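Local coordinates for alanine racemase (Oenococcus oeni PSU-1, PDB 3HUR), which belongs to the alanine racemase family, in which an N-terminal TIM-type barrel is joined to a C-terminal domain built largely of beta strands, at residues A[282-287]-A[323-328]; A[255-260]-A[331-336]. All blocks are in the same frame, centred on the assembly; numbering follows the deposited sequence.

Contact 1: A[282-287]-A[323-328]; sequences YVATLP and VKLDRK
Lys328 lays its aliphatic stem over one face of the Tyr282 ring. CB stands above the middle of the ring, 3.7 Å from the centroid, in a CH-pi contact. CG, anti to the backbone N (chi1 -179°), runs on over the side of the ring nearest CE1, which it approaches to 3.6 Å. A long methylene chain suits a partly exposed ring, because its carbons can cover the aromatic surface while the charged end passes on beyond it. Phe262 meets the same tyrosine edge-to-face.

The second fit is a small bump against a forked hollow. Ala284 CB rests at the mouth of the fork of Leu325, 3.7 Å from both CD1 and CD2; a lone methyl is small enough to lie this close to both branches. Leu325 CD1 also reaches the tyrosine's CB, and Ile305 packs on the leucine from strand 302-305.

Both segments belong to the mixed sheet of the C-terminal domain, where strands 281-286 and 321-324 run antiparallel. Ala284 and Val323 form a hydrogen-bonded pair: Ala284 N donates to Val323 O at 2.8 Å, and Val323 N returns a bond to Ala284 O. Just past the end of the second strand, Leu325 N still reaches Tyr282 O at 3.0 Å. Val283 and Lys324 are the non-hydrogen-bonded pair between these links, their side chains on the other face, where both touch Met277. Beta-branched Val283 suits the extended backbone; its CG1 packs against Val323 O, and its CA comes within 3.3 Å of that oxygen.

Farther along, the side chains of Leu286 and Val323 cross at a slant, with Leu286 CD1 3.9 Å from Val323 CG2, and Val323 also packs on Met310 and Val303.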
loop_
_atom_site.group_PDB
_atom_site.type_symbol
_atom_site.label_atom_id
_atom_site.label_comp_id
_atom_site.label_asym_id
_atom_site.label_seq_id
_atom_site.Cartn_x
_atom_site.Cartn_y
_atom_site.Cartn_z
ATOM N N TYR A 282 -15.076 -20.570 25.089
ATOM C CA TYR A 282 -15.199 -20.593 23.645
ATOM C C TYR A 282 -14.494 -19.443 22.914
ATOM O O TYR A 282 -14.422 -18.303 23.413
ATOM C CB TYR A 282 -16.669 -20.593 23.282
ATOM C CG TYR A 282 -17.356 -21.871 23.650
ATOM C CD1 TYR A 282 -17.528 -22.877 22.703
ATOM C CD2 TYR A 282 -17.851 -22.080 24.953
ATOM C CE1 TYR A 282 -18.165 -24.059 23.019
ATOM C CE2 TYR A 282 -18.496 -23.284 25.288
ATOM C CZ TYR A 282 -18.646 -24.262 24.310
ATOM O OH TYR A 282 -19.266 -25.456 24.592
ATOM N N VAL A 283 -13.983 -19.774 21.721
ATOM C CA VAL A 283 -13.353 -18.814 20.813
ATOM C C VAL A 283 -13.907 -18.870 19.391
ATOM O O VAL A 283 -13.953 -19.937 18.765
ATOM C CB VAL A 283 -11.901 -19.062 20.679
ATOM C CG1 VAL A 283 -11.334 -18.160 19.560
ATOM C CG2 VAL A 283 -11.234 -18.801 22.008
ATOM N N ALA A 284 -14.316 -17.698 18.901
ATOM C CA ALA A 284 -14.878 -17.550 17.555
ATOM C C ALA A 284 -13.802 -17.045 16.578
ATOM O O ALA A 284 -12.958 -16.192 16.923
ATOM C CB ALA A 284 -16.073 -16.626 17.591
ATOM N N THR A 285 -13.822 -17.629 15.393
ATOM C CA THR A 285 -13.043 -17.181 14.226
ATOM C C THR A 285 -13.945 -16.375 13.258
ATOM O O THR A 285 -15.000 -16.869 12.817
ATOM C CB THR A 285 -12.570 -18.379 13.422
ATOM O OG1 THR A 285 -11.836 -19.221 14.282
ATOM C CG2 THR A 285 -11.704 -17.977 12.205
ATOM N N LEU A 286 -13.520 -15.165 12.925
ATOM C CA LEU A 286 -14.314 -14.273 12.093
ATOM C C LEU A 286 -13.608 -14.195 10.749
ATOM O O LEU A 286 -12.386 -14.164 10.696
ATOM C CB LEU A 286 -14.425 -12.876 12.745
ATOM C CG LEU A 286 -14.840 -12.831 14.220
ATOM C CD1 LEU A 286 -14.931 -11.402 14.696
ATOM C CD2 LEU A 286 -16.154 -13.548 14.515
ATOM N N PRO A 287 -14.362 -14.167 9.659
ATOM C CA PRO A 287 -13.704 -14.294 8.388
ATOM C C PRO A 287 -13.256 -12.947 7.825
ATOM O O PRO A 287 -13.583 -12.599 6.696
ATOM C CB PRO A 287 -14.767 -14.958 7.538
ATOM C CG PRO A 287 -16.048 -14.328 8.042
ATOM C CD PRO A 287 -15.824 -14.231 9.518
ATOM N N VAL A 323 -11.930 -14.256 18.432
ATOM C CA VAL A 323 -12.531 -13.571 19.583
ATOM C C VAL A 323 -12.952 -14.514 20.713
ATOM O O VAL A 323 -13.634 -15.511 20.501
ATOM C CB VAL A 323 -13.766 -12.735 19.128
ATOM C CG1 VAL A 323 -14.518 -12.157 20.320
ATOM C CG2 VAL A 323 -13.323 -11.623 18.188
ATOM N N LYS A 324 -12.563 -14.167 21.932
ATOM C CA LYS A 324 -13.025 -14.881 23.127
ATOM C C LYS A 324 -14.437 -14.470 23.422
ATOM O O LYS A 324 -14.668 -13.316 23.702
ATOM C CB LYS A 324 -12.147 -14.556 24.351
ATOM C CG LYS A 324 -12.499 -15.385 25.623
ATOM C CD LYS A 324 -11.722 -14.930 26.867
ATOM C CE LYS A 324 -12.239 -15.700 28.133
ATOM N NZ LYS A 324 -11.472 -15.422 29.427
ATOM N N LEU A 325 -15.362 -15.427 23.392
ATOM C CA LEU A 325 -16.793 -15.185 23.632
ATOM C C LEU A 325 -17.160 -15.384 25.116
ATOM O O LEU A 325 -16.470 -16.098 25.842
ATOM C CB LEU A 325 -17.623 -16.147 22.790
ATOM C CG LEU A 325 -17.262 -16.289 21.302
ATOM C CD1 LEU A 325 -17.931 -17.527 20.652
ATOM C CD2 LEU A 325 -17.609 -15.003 20.550
ATOM N N ASP A 326 -18.260 -14.786 25.560
ATOM C CA ASP A 326 -18.626 -14.871 26.980
ATOM C C ASP A 326 -19.385 -16.170 27.246
ATOM O O ASP A 326 -19.230 -16.794 28.295
ATOM C CB ASP A 326 -19.308 -13.577 27.536
ATOM C CG ASP A 326 -20.608 -13.179 26.809
ATOM O OD1 ASP A 326 -20.994 -13.829 25.806
ATOM O OD2 ASP A 326 -21.253 -12.182 27.262
ATOM N N ARG A 327 -20.161 -16.601 26.271
ATOM C CA ARG A 327 -20.770 -17.924 26.297
ATOM C C ARG A 327 -20.572 -18.492 24.902
ATOM O O ARG A 327 -19.824 -17.933 24.121
ATOM C CB ARG A 327 -22.260 -17.835 26.683
ATOM C CG ARG A 327 -22.963 -16.595 26.184
ATOM C CD ARG A 327 -24.473 -16.777 26.155
ATOM N NE ARG A 327 -24.943 -17.237 24.843
ATOM C CZ ARG A 327 -25.852 -16.619 24.090
ATOM N NH1 ARG A 327 -26.179 -17.143 22.904
ATOM N NH2 ARG A 327 -26.443 -15.496 24.508
ATOM N N LYS A 328 -21.232 -19.594 24.586
ATOM C CA LYS A 328 -21.098 -20.206 23.276
ATOM C C LYS A 328 -22.095 -19.496 22.368
ATOM O O LYS A 328 -23.240 -19.288 22.790
ATOM C CB LYS A 328 -21.402 -21.716 23.390
ATOM C CG LYS A 328 -21.273 -22.533 22.084
ATOM C CD LYS A 328 -22.033 -23.873 22.172
ATOM C CE LYS A 328 -21.787 -24.774 20.935
ATOM N NZ LYS A 328 -22.996 -25.601 20.551
#

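Contact 2: A[255-260]-A[331-336]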
loop_
_atom_site.group_PDB
_atom_site.type_symbol
_atom_site.label_atom_id
_atom_site.label_comp_id
_atom_site.label_asym_id
_atom_site.label_seq_id
_atom_site.Cartn_x
_atom_site.Cartn_y
_atom_site.Cartn_z
ATOM N N SER A 255 -19.502 -8.507 10.251
ATOM C CA SER A 255 -19.155 -9.818 9.796
ATOM C C SER A 255 -19.982 -10.827 10.618
ATOM O O SER A 255 -20.990 -10.452 11.222
ATOM C CB SER A 255 -17.659 -10.037 9.960
ATOM O OG SER A 255 -17.270 -11.320 9.491
ATOM N N GLU A 256 -19.557 -12.090 10.627
ATOM C CA GLU A 256 -20.266 -13.136 11.351
ATOM C C GLU A 256 -19.305 -14.216 11.801
ATOM O O GLU A 256 -18.241 -14.337 11.252
ATOM C CB GLU A 256 -21.370 -13.738 10.472
ATOM C CG GLU A 256 -20.851 -14.537 9.285
ATOM C CD GLU A 256 -21.948 -14.962 8.331
ATOM O OE1 GLU A 256 -22.840 -15.705 8.744
ATOM O OE2 GLU A 256 -21.917 -14.567 7.151
ATOM N N ILE A 257 -19.696 -15.006 12.791
ATOM C CA ILE A 257 -18.867 -16.079 13.305
ATOM C C ILE A 257 -18.894 -17.214 12.277
ATOM O O ILE A 257 -19.967 -17.710 11.972
ATOM C CB ILE A 257 -19.439 -16.624 14.640
ATOM C CG1 ILE A 257 -19.370 -15.583 15.742
ATOM C CG2 ILE A 257 -18.697 -17.892 15.093
ATOM C CD1 ILE A 257 -19.832 -16.083 17.114
ATOM N N ALA A 258 -17.713 -17.606 11.782
ATOM C CA ALA A 258 -17.526 -18.716 10.837
ATOM C C ALA A 258 -17.126 -20.038 11.510
ATOM O O ALA A 258 -17.301 -21.105 10.934
ATOM C CB ALA A 258 -16.472 -18.346 9.745
ATOM N N ASP A 259 -16.583 -19.954 12.725
ATOM C CA ASP A 259 -16.137 -21.131 13.448
ATOM C C ASP A 259 -16.093 -20.835 14.956
ATOM O O ASP A 259 -15.631 -19.773 15.376
ATOM C CB ASP A 259 -14.754 -21.535 12.930
ATOM C CG ASP A 259 -14.317 -22.950 13.375
ATOM O OD1 ASP A 259 -15.201 -23.816 13.546
ATOM O OD2 ASP A 259 -13.073 -23.182 13.515
ATOM N N VAL A 260 -16.595 -21.776 15.755
ATOM C CA VAL A 260 -16.463 -21.747 17.228
ATOM C C VAL A 260 -15.756 -23.016 17.741
ATOM O O VAL A 260 -16.134 -24.132 17.384
ATOM C CB VAL A 260 -17.812 -21.669 17.935
ATOM C CG1 VAL A 260 -17.603 -21.296 19.396
ATOM C CG2 VAL A 260 -18.712 -20.655 17.254
ATOM N N ILE A 331 -22.777 -20.479 14.887
ATOM C CA ILE A 331 -22.152 -19.903 13.729
ATOM C C ILE A 331 -23.214 -19.065 13.054
ATOM O O ILE A 331 -24.394 -19.337 13.176
ATOM C CB ILE A 331 -21.495 -20.975 12.791
ATOM C CG1 ILE A 331 -22.541 -21.829 12.112
ATOM C CG2 ILE A 331 -20.464 -21.854 13.550
ATOM C CD1 ILE A 331 -22.697 -21.483 10.668
ATOM N N GLY A 332 -22.800 -18.010 12.382
ATOM C CA GLY A 332 -23.774 -17.152 11.695
ATOM C C GLY A 332 -24.206 -15.958 12.520
ATOM O O GLY A 332 -24.902 -15.109 12.020
ATOM N N THR A 333 -23.770 -15.905 13.778
ATOM C CA THR A 333 -24.036 -14.801 14.668
ATOM C C THR A 333 -23.313 -13.547 14.218
ATOM O O THR A 333 -22.123 -13.583 14.001
ATOM C CB THR A 333 -23.560 -15.148 16.086
ATOM O OG1 THR A 333 -24.353 -16.236 16.585
ATOM C CG2 THR A 333 -23.675 -13.965 17.023
ATOM N N ARG A 334 -24.048 -12.433 14.136
ATOM C CA ARG A 334 -23.534 -11.183 13.616
ATOM C C ARG A 334 -22.467 -10.599 14.480
ATOM O O ARG A 334 -22.561 -10.689 15.681
ATOM C CB ARG A 334 -24.645 -10.150 13.516
ATOM C CG ARG A 334 -24.190 -8.844 12.846
ATOM C CD ARG A 334 -25.369 -7.978 12.493
ATOM N NE ARG A 334 -25.648 -7.072 13.594
ATOM C CZ ARG A 334 -26.618 -6.170 13.616
ATOM N NH1 ARG A 334 -27.476 -6.044 12.603
ATOM N NH2 ARG A 334 -26.732 -5.391 14.687
ATOM N N VAL A 335 -21.468 -9.989 13.848
ATOM C CA VAL A 335 -20.416 -9.267 14.551
ATOM C C VAL A 335 -20.300 -7.862 13.975
ATOM O O VAL A 335 -20.457 -7.661 12.774
ATOM C CB VAL A 335 -19.098 -9.969 14.383
ATOM C CG1 VAL A 335 -18.017 -9.183 15.013
ATOM C CG2 VAL A 335 -19.176 -11.395 14.974
ATOM N N THR A 336 -20.083 -6.878 14.841
ATOM C CA THR A 336 -19.957 -5.489 14.406
ATOM C C THR A 336 -18.576 -4.965 14.791
ATOM O O THR A 336 -18.113 -5.144 15.905
ATOM C CB THR A 336 -21.042 -4.579 14.998
ATOM O OG1 THR A 336 -22.324 -5.079 14.629
ATOM C CG2 THR A 336 -20.915 -3.170 14.455
#
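Gly332 bends the backbone with a positive phi of 95° just where its N donates to Ile257 O at 2.9 Å. A CB there would press on the carbonyl oxygen of Ile331, so glycine fits the turn. In the mixed sheet of the C-terminal domain, this turn leads into strand 334-339, antiparallel to strand 251-263, which carries a classic beta bulge at Ala258 and Asp259, facing Thr285 of strand 281-286. Ser255 and Val335 are a hydrogen-bonded pair, with a bond in each direction. Past the non-hydrogen-bonded pair of Glu256 and Arg334, Ile257 N donates to Thr333 O at 3.1 Å.

The side chains of Ile257 and Thr333 run alongside each other in the same direction, with Ile257 CD1 4.0 Å from Thr333 CB; Thr333 OG1 turns instead to Pro330 O. Ile257 CG1 also packs near Val335 CG2, and the buried, branched chains suit the inner face that Ala284 and Ile305 help to fill. Ser255, small and polar, bonds through OG to Pro9 O. Near the bulge, Ile331 CG2 meets Val260 CG2. Partly exposed Glu256 places its CB 3.6 Å from Thr333 O and its OE1 3.4 Å from Gly332 CA.

Followed from the N terminus, the chain first lays down 255-260 on strand 251-263, then 282-287 on the next strand. Contact 1 closes when 323-328 returns to 282-287 after 35 intervening residues. A short turn later, 331-336 comes back to 255-260, and contact 2 closes a wider loop of 70 residues that wholly encloses the first; the two do not cross. Their centres lie about 8 Å apart, and Thr285 joins them through backbone bonds from its N to Asp259 O and from Ala258 N to its O. Together they tie strands 321-324, 281-286, 251-263 and 334-339 into one sheet, which also touches the second subunit.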